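H subunit of photosynthetic reaction center complex (Rhodopseudomonas palustris, PDB 6Z5S) probably caps the membrane-embedded core of the photosynthetic reaction centre, combining one transmembrane helix with a globular domain, and probably supports electron and proton transfer to its quinones. Local coordinates at residues 108-120 with 227-241. Numbering follows the deposited sequence.
Sequences GPGSYAQRADVPE and VSKLEEDKICAYYGA
Asp117, on the extended loop 108-120, meets the N-cap of helix 229-245: Ser228 OG donates to Asp117 OD2 (2.7 Å) on the anti side, 27° out of the carboxylate plane, while accepting from Glu231 N in a capping box. Beside it, Lys229 N donates to Val118 O at 3.1 Å. The aliphatic stem of Lys229 crosses Arg115 at about a right angle, its CD 3.9 Å above one guanidinium face. A bend at chi3 (89°) turns that group over the stem and leaves Arg115 NE 4.1 Å from Asp233 OD2, too long for a salt bridge. Instead, Arg115 NE and Lys229 NZ each form a salt bridge with an acidic side chain of another protein chain, whose backbone meets Asp233 OD2. Replacing Arg115 by alanine removes the guanidinium, which would probably leave the acid that pairs with Arg115 NE on the neighbouring chain without its mate and uncover the Lys229 stem. Leu230 sends CD1 to the Ala113 carbonyl and packs CD2 against the side-chain NE2 of Gln114 (3.5 Å). The Tyr112 ring, also engaged by Arg80 in a cation-pi contact, projects outward past the helix flank: Lys234 CG sits over the ring centre, 3.8 Å away, and Ala237 CB meets the ring edge.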
ATOM      1  N   GLY D 108      28.681  20.529  -1.015  1.00 40.97           N
ATOM      2  CA  GLY D 108      27.419  20.771  -0.361  1.00 40.97           C
ATOM      3  C   GLY D 108      26.246  20.530  -1.279  1.00 40.97           C
ATOM      4  O   GLY D 108      26.236  19.589  -2.075  1.00 40.97           O
ATOM      5  N   PRO D 109      25.221  21.380  -1.181  1.00 41.73           N
ATOM      6  CA  PRO D 109      24.118  21.313  -2.148  1.00 41.73           C
ATOM      7  C   PRO D 109      24.561  21.496  -3.584  1.00 41.73           C
ATOM      8  O   PRO D 109      23.777  21.209  -4.493  1.00 41.73           O
ATOM      9  CB  PRO D 109      23.199  22.456  -1.707  1.00 41.73           C
ATOM     10  CG  PRO D 109      23.518  22.658  -0.294  1.00 41.73           C
ATOM     11  CD  PRO D 109      24.967  22.372  -0.129  1.00 41.73           C
ATOM     12  N   GLY D 110      25.782  21.961  -3.820  1.00 41.99           N
ATOM     13  CA  GLY D 110      26.315  22.105  -5.153  1.00 41.99           C
ATOM     14  C   GLY D 110      27.183  20.964  -5.621  1.00 41.99           C
ATOM     15  O   GLY D 110      27.874  21.110  -6.634  1.00 41.99           O
ATOM     16  N   SER D 111      27.168  19.833  -4.930  1.00 42.95           N
ATOM     17  CA  SER D 111      28.007  18.708  -5.297  1.00 42.95           C
ATOM     18  C   SER D 111      27.438  17.971  -6.499  1.00 42.95           C
ATOM     19  O   SER D 111      26.233  17.994  -6.757  1.00 42.95           O
ATOM     20  CB  SER D 111      28.140  17.746  -4.125  1.00 42.95           C
ATOM     21  OG  SER D 111      28.427  18.448  -2.938  1.00 42.95           O
ATOM     22  N   TYR D 112      28.324  17.314  -7.237  1.00 45.01           N
ATOM     23  CA  TYR D 112      27.928  16.459  -8.341  1.00 45.01           C
ATOM     24  C   TYR D 112      28.744  15.182  -8.279  1.00 45.01           C
ATOM     25  O   TYR D 112      29.723  15.079  -7.542  1.00 45.01           O
ATOM     26  CB  TYR D 112      28.110  17.151  -9.694  1.00 45.01           C
ATOM     27  CG  TYR D 112      29.500  17.677  -9.936  1.00 45.01           C
ATOM     28  CD1 TYR D 112      29.863  18.943  -9.518  1.00 45.01           C
ATOM     29  CD2 TYR D 112      30.448  16.910 -10.587  1.00 45.01           C
ATOM     30  CE1 TYR D 112      31.124  19.427  -9.735  1.00 45.01           C
ATOM     31  CE2 TYR D 112      31.712  17.388 -10.809  1.00 45.01           C
ATOM     32  CZ  TYR D 112      32.045  18.647 -10.382  1.00 45.01           C
ATOM     33  OH  TYR D 112      33.308  19.135 -10.599  1.00 45.01           O
ATOM     34  N   ALA D 113      28.318  14.193  -9.048  1.00 45.41           N
ATOM     35  CA  ALA D 113      29.037  12.938  -9.156  1.00 45.41           C
ATOM     36  C   ALA D 113      29.864  12.928 -10.430  1.00 45.41           C
ATOM     37  O   ALA D 113      29.494  13.533 -11.436  1.00 45.41           O
ATOM     38  CB  ALA D 113      28.074  11.752  -9.149  1.00 45.41           C
ATOM     39  N   GLN D 114      30.997  12.235 -10.378  1.00 46.45           N
ATOM     40  CA  GLN D 114      31.855  12.092 -11.547  1.00 46.45           C
ATOM     41  C   GLN D 114      31.244  11.058 -12.489  1.00 46.45           C
ATOM     42  O   GLN D 114      31.734   9.941 -12.656  1.00 46.45           O
ATOM     43  CB  GLN D 114      33.266  11.707 -11.134  1.00 46.45           C
ATOM     44  CG  GLN D 114      34.303  12.044 -12.174  1.00 46.45           C
ATOM     45  CD  GLN D 114      34.446  13.529 -12.373  1.00 46.45           C
ATOM     46  OE1 GLN D 114      34.541  14.287 -11.413  1.00 46.45           O
ATOM     47  NE2 GLN D 114      34.449  13.959 -13.624  1.00 46.45           N
ATOM     48  N   ARG D 115      30.135  11.452 -13.105  1.00 47.38           N
ATOM     49  CA  ARG D 115      29.456  10.590 -14.053  1.00 47.38           C
ATOM     50  C   ARG D 115      30.268  10.468 -15.336  1.00 47.38           C
ATOM     51  O   ARG D 115      31.234  11.197 -15.572  1.00 47.38           O
ATOM     52  CB  ARG D 115      28.066  11.131 -14.369  1.00 47.38           C
ATOM     53  CG  ARG D 115      27.166  11.286 -13.171  1.00 47.38           C
ATOM     54  CD  ARG D 115      25.746  11.558 -13.606  1.00 47.38           C
ATOM     55  NE  ARG D 115      24.985  10.339 -13.796  1.00 47.38           N
ATOM     56  CZ  ARG D 115      23.727  10.307 -14.209  1.00 47.38           C
ATOM     57  NH1 ARG D 115      23.085  11.430 -14.478  1.00 47.38           N
ATOM     58  NH2 ARG D 115      23.117   9.147 -14.352  1.00 47.38           N
ATOM     59  N   ALA D 116      29.865   9.522 -16.175  1.00 53.18           N
ATOM     60  CA  ALA D 116      30.521   9.343 -17.460  1.00 53.18           C
ATOM     61  C   ALA D 116      30.304  10.569 -18.333  1.00 53.18           C
ATOM     62  O   ALA D 116      29.196  11.107 -18.413  1.00 53.18           O
ATOM     63  CB  ALA D 116      29.988   8.097 -18.159  1.00 53.18           C
ATOM     64  N   ASP D 117      31.370  11.023 -18.984  1.00 57.44           N
ATOM     65  CA  ASP D 117      31.286  12.204 -19.838  1.00 57.44           C
ATOM     66  C   ASP D 117      30.827  11.779 -21.231  1.00 57.44           C
ATOM     67  O   ASP D 117      31.549  11.862 -22.225  1.00 57.44           O
ATOM     68  CB  ASP D 117      32.617  12.939 -19.874  1.00 57.44           C
ATOM     69  CG  ASP D 117      32.455  14.405 -20.204  1.00 57.44           C
ATOM     70  OD1 ASP D 117      33.423  15.172 -20.029  1.00 57.44           O
ATOM     71  OD2 ASP D 117      31.353  14.793 -20.641  1.00 57.44           O
ATOM     72  N   VAL D 118      29.584  11.317 -21.278  1.00 56.56           N
ATOM     73  CA  VAL D 118      28.963  10.836 -22.506  1.00 56.56           C
ATOM     74  C   VAL D 118      27.456  10.947 -22.316  1.00 56.56           C
ATOM     75  O   VAL D 118      26.961  10.754 -21.198  1.00 56.56           O
ATOM     76  CB  VAL D 118      29.406   9.400 -22.825  1.00 56.56           C
ATOM     77  CG1 VAL D 118      28.806   8.411 -21.840  1.00 56.56           C
ATOM     78  CG2 VAL D 118      29.050   9.028 -24.246  1.00 56.56           C
ATOM     79  N   PRO D 119      26.696  11.292 -23.350  1.00 59.78           N
ATOM     80  CA  PRO D 119      25.246  11.417 -23.183  1.00 59.78           C
ATOM     81  C   PRO D 119      24.570  10.063 -23.048  1.00 59.78           C
ATOM     82  O   PRO D 119      25.146   9.015 -23.334  1.00 59.78           O
ATOM     83  CB  PRO D 119      24.805  12.127 -24.467  1.00 59.78           C
ATOM     84  CG  PRO D 119      25.885  11.851 -25.434  1.00 59.78           C
ATOM     85  CD  PRO D 119      27.140  11.834 -24.639  1.00 59.78           C
ATOM     86  N   GLU D 120      23.322  10.104 -22.592  1.00 61.50           N
ATOM     87  CA  GLU D 120      22.487   8.912 -22.559  1.00 61.50           C
ATOM     88  C   GLU D 120      21.976   8.617 -23.960  1.00 61.50           C
ATOM     89  O   GLU D 120      21.447   9.504 -24.633  1.00 61.50           O
ATOM     90  CB  GLU D 120      21.309   9.100 -21.610  1.00 61.50           C
ATOM     91  CG  GLU D 120      21.679   9.571 -20.231  1.00 61.50           C
ATOM     92  CD  GLU D 120      20.508   9.502 -19.274  1.00 61.50           C
ATOM     93  OE1 GLU D 120      19.646   8.615 -19.456  1.00 61.50           O
ATOM     94  OE2 GLU D 120      20.447  10.329 -18.341  1.00 61.50           O
ATOM     95  N   VAL D 227      24.263  16.824 -24.589  1.00 57.93           N
ATOM     96  CA  VAL D 227      24.791  17.072 -23.258  1.00 57.93           C
ATOM     97  C   VAL D 227      25.088  15.734 -22.600  1.00 57.93           C
ATOM     98  O   VAL D 227      24.292  14.795 -22.693  1.00 57.93           O
ATOM     99  CB  VAL D 227      23.811  17.918 -22.416  1.00 57.93           C
ATOM    100  CG1 VAL D 227      22.473  17.221 -22.278  1.00 57.93           C
ATOM    101  CG2 VAL D 227      24.396  18.220 -21.053  1.00 57.93           C
ATOM    102  N   SER D 228      26.247  15.638 -21.964  1.00 55.22           N
ATOM    103  CA  SER D 228      26.665  14.410 -21.312  1.00 55.22           C
ATOM    104  C   SER D 228      26.115  14.344 -19.892  1.00 55.22           C
ATOM    105  O   SER D 228      25.675  15.340 -19.319  1.00 55.22           O
ATOM    106  CB  SER D 228      28.186  14.310 -21.294  1.00 55.22           C
ATOM    107  OG  SER D 228      28.729  15.146 -20.296  1.00 55.22           O
ATOM    108  N   LYS D 229      26.148  13.141 -19.318  1.00 52.86           N
ATOM    109  CA  LYS D 229      25.695  12.966 -17.944  1.00 52.86           C
ATOM    110  C   LYS D 229      26.517  13.810 -16.981  1.00 52.86           C
ATOM    111  O   LYS D 229      25.984  14.357 -16.006  1.00 52.86           O
ATOM    112  CB  LYS D 229      25.769  11.491 -17.560  1.00 52.86           C
ATOM    113  CG  LYS D 229      24.624  10.660 -18.095  1.00 52.86           C
ATOM    114  CD  LYS D 229      24.856   9.184 -17.868  1.00 52.86           C
ATOM    115  CE  LYS D 229      25.690   8.582 -18.975  1.00 52.86           C
ATOM    116  NZ  LYS D 229      25.909   7.133 -18.754  1.00 52.86           N
ATOM    117  N   LEU D 230      27.817  13.932 -17.244  1.00 50.90           N
ATOM    118  CA  LEU D 230      28.677  14.724 -16.377  1.00 50.90           C
ATOM    119  C   LEU D 230      28.266  16.188 -16.398  1.00 50.90           C
ATOM    120  O   LEU D 230      28.169  16.834 -15.349  1.00 50.90           O
ATOM    121  CB  LEU D 230      30.131  14.567 -16.805  1.00 50.90           C
ATOM    122  CG  LEU D 230      31.144  15.226 -15.879  1.00 50.90           C
ATOM    123  CD1 LEU D 230      30.962  14.721 -14.470  1.00 50.90           C
ATOM    124  CD2 LEU D 230      32.543  14.950 -16.365  1.00 50.90           C
ATOM    125  N   GLU D 231      28.012  16.726 -17.587  1.00 55.92           N
ATOM    126  CA  GLU D 231      27.558  18.105 -17.677  1.00 55.92           C
ATOM    127  C   GLU D 231      26.181  18.275 -17.060  1.00 55.92           C
ATOM    128  O   GLU D 231      25.886  19.329 -16.496  1.00 55.92           O
ATOM    129  CB  GLU D 231      27.553  18.558 -19.131  1.00 55.92           C
ATOM    130  CG  GLU D 231      28.907  18.479 -19.793  1.00 55.92           C
ATOM    131  CD  GLU D 231      28.822  18.088 -21.252  1.00 55.92           C
ATOM    132  OE1 GLU D 231      27.749  17.623 -21.683  1.00 55.92           O
ATOM    133  OE2 GLU D 231      29.831  18.240 -21.969  1.00 55.92           O
ATOM    134  N   GLU D 232      25.330  17.255 -17.159  1.00 56.45           N
ATOM    135  CA  GLU D 232      24.027  17.310 -16.509  1.00 56.45           C
ATOM    136  C   GLU D 232      24.173  17.478 -15.003  1.00 56.45           C
ATOM    137  O   GLU D 232      23.557  18.372 -14.405  1.00 56.45           O
ATOM    138  CB  GLU D 232      23.226  16.054 -16.834  1.00 56.45           C
ATOM    139  CG  GLU D 232      22.548  16.078 -18.183  1.00 56.45           C
ATOM    140  CD  GLU D 232      21.626  14.896 -18.378  1.00 56.45           C
ATOM    141  OE1 GLU D 232      22.012  13.949 -19.093  1.00 56.45           O
ATOM    142  OE2 GLU D 232      20.516  14.911 -17.811  1.00 56.45           O
ATOM    143  N   ASP D 233      24.972  16.617 -14.365  1.00 50.73           N
ATOM    144  CA  ASP D 233      25.191  16.806 -12.936  1.00 50.73           C
ATOM    145  C   ASP D 233      25.838  18.146 -12.642  1.00 50.73           C
ATOM    146  O   ASP D 233      25.481  18.799 -11.663  1.00 50.73           O
ATOM    147  CB  ASP D 233      26.019  15.685 -12.316  1.00 50.73           C
ATOM    148  CG  ASP D 233      25.171  14.534 -11.842  1.00 50.73           C
ATOM    149  OD1 ASP D 233      23.936  14.686 -11.777  1.00 50.73           O
ATOM    150  OD2 ASP D 233      25.743  13.523 -11.404  1.00 50.73           O
ATOM    151  N   LYS D 234      26.784  18.582 -13.471  1.00 49.94           N
ATOM    152  CA  LYS D 234      27.455  19.844 -13.180  1.00 49.94           C
ATOM    153  C   LYS D 234      26.485  21.015 -13.232  1.00 49.94           C
ATOM    154  O   LYS D 234      26.540  21.909 -12.383  1.00 49.94           O
ATOM    155  CB  LYS D 234      28.615  20.060 -14.141  1.00 49.94           C
ATOM    156  CG  LYS D 234      29.877  19.397 -13.675  1.00 49.94           C
ATOM    157  CD  LYS D 234      31.009  19.623 -14.632  1.00 49.94           C
ATOM    158  CE  LYS D 234      32.209  18.791 -14.252  1.00 49.94           C
ATOM    159  NZ  LYS D 234      33.269  18.871 -15.288  1.00 49.94           N
ATOM    160  N   ILE D 235      25.559  21.007 -14.189  1.00 52.64           N
ATOM    161  CA  ILE D 235      24.613  22.110 -14.317  1.00 52.64           C
ATOM    162  C   ILE D 235      23.606  22.087 -13.174  1.00 52.64           C
ATOM    163  O   ILE D 235      23.385  23.103 -12.499  1.00 52.64           O
ATOM    164  CB  ILE D 235      23.921  22.058 -15.688  1.00 52.64           C
ATOM    165  CG1 ILE D 235      24.924  22.384 -16.787  1.00 52.64           C
ATOM    166  CG2 ILE D 235      22.766  23.025 -15.737  1.00 52.64           C
ATOM    167  CD1 ILE D 235      24.538  21.849 -18.133  1.00 52.64           C
ATOM    168  N   CYS D 236      22.979  20.932 -12.939  1.00 53.03           N
ATOM    169  CA  CYS D 236      22.036  20.856 -11.829  1.00 53.03           C
ATOM    170  C   CYS D 236      22.712  21.147 -10.498  1.00 53.03           C
ATOM    171  O   CYS D 236      22.082  21.700  -9.595  1.00 53.03           O
ATOM    172  CB  CYS D 236      21.349  19.494 -11.795  1.00 53.03           C
ATOM    173  SG  CYS D 236      20.704  18.934 -13.376  1.00 53.03           S
ATOM    174  N   ALA D 237      23.998  20.831 -10.367  1.00 49.31           N
ATOM    175  CA  ALA D 237      24.710  21.098  -9.128  1.00 49.31           C
ATOM    176  C   ALA D 237      25.044  22.572  -8.987  1.00 49.31           C
ATOM    177  O   ALA D 237      24.976  23.120  -7.883  1.00 49.31           O
ATOM    178  CB  ALA D 237      25.980  20.257  -9.075  1.00 49.31           C
ATOM    179  N   TYR D 238      25.414  23.228 -10.085  1.00 55.04           N
ATOM    180  CA  TYR D 238      25.618  24.666 -10.035  1.00 55.04           C
ATOM    181  C   TYR D 238      24.348  25.370  -9.601  1.00 55.04           C
ATOM    182  O   TYR D 238      24.396  26.347  -8.848  1.00 55.04           O
ATOM    183  CB  TYR D 238      26.074  25.185 -11.396  1.00 55.04           C
ATOM    184  CG  TYR D 238      26.396  26.654 -11.391  1.00 55.04           C
ATOM    185  CD1 TYR D 238      27.667  27.099 -11.088  1.00 55.04           C
ATOM    186  CD2 TYR D 238      25.427  27.595 -11.683  1.00 55.04           C
ATOM    187  CE1 TYR D 238      27.964  28.434 -11.078  1.00 55.04           C
ATOM    188  CE2 TYR D 238      25.715  28.932 -11.671  1.00 55.04           C
ATOM    189  CZ  TYR D 238      26.985  29.346 -11.370  1.00 55.04           C
ATOM    190  OH  TYR D 238      27.278  30.686 -11.360  1.00 55.04           O
ATOM    191  N   TYR D 239      23.200  24.887 -10.061  1.00 54.78           N
ATOM    192  CA  TYR D 239      21.960  25.528  -9.643  1.00 54.78           C
ATOM    193  C   TYR D 239      21.557  25.146  -8.226  1.00 54.78           C
ATOM    194  O   TYR D 239      20.978  25.969  -7.513  1.00 54.78           O
ATOM    195  CB  TYR D 239      20.843  25.200 -10.623  1.00 54.78           C
ATOM    196  CG  TYR D 239      20.956  25.999 -11.888  1.00 54.78           C
ATOM    197  CD1 TYR D 239      20.482  27.293 -11.955  1.00 54.78           C
ATOM    198  CD2 TYR D 239      21.565  25.468 -13.007  1.00 54.78           C
ATOM    199  CE1 TYR D 239      20.594  28.026 -13.111  1.00 54.78           C
ATOM    200  CE2 TYR D 239      21.678  26.190 -14.161  1.00 54.78           C
ATOM    201  CZ  TYR D 239      21.193  27.467 -14.209  1.00 54.78           C
ATOM    202  OH  TYR D 239      21.316  28.180 -15.370  1.00 54.78           O
ATOM    203  N   GLY D 240      21.852  23.922  -7.795  1.00 51.77           N
ATOM    204  CA  GLY D 240      21.569  23.543  -6.426  1.00 51.77           C
ATOM    205  C   GLY D 240      22.442  24.234  -5.406  1.00 51.77           C
ATOM    206  O   GLY D 240      22.026  24.387  -4.256  1.00 51.77           O
ATOM    207  N   ALA D 241      23.650  24.638  -5.795  1.00 50.41           N
ATOM    208  CA  ALA D 241      24.514  25.357  -4.868  1.00 50.41           C
ATOM    209  C   ALA D 241      23.865  26.642  -4.387  1.00 50.41           C
ATOM    210  O   ALA D 241      24.049  27.037  -3.232  1.00 50.41           O
ATOM    211  CB  ALA D 241      25.857  25.659  -5.524  1.00 50.41           C
TER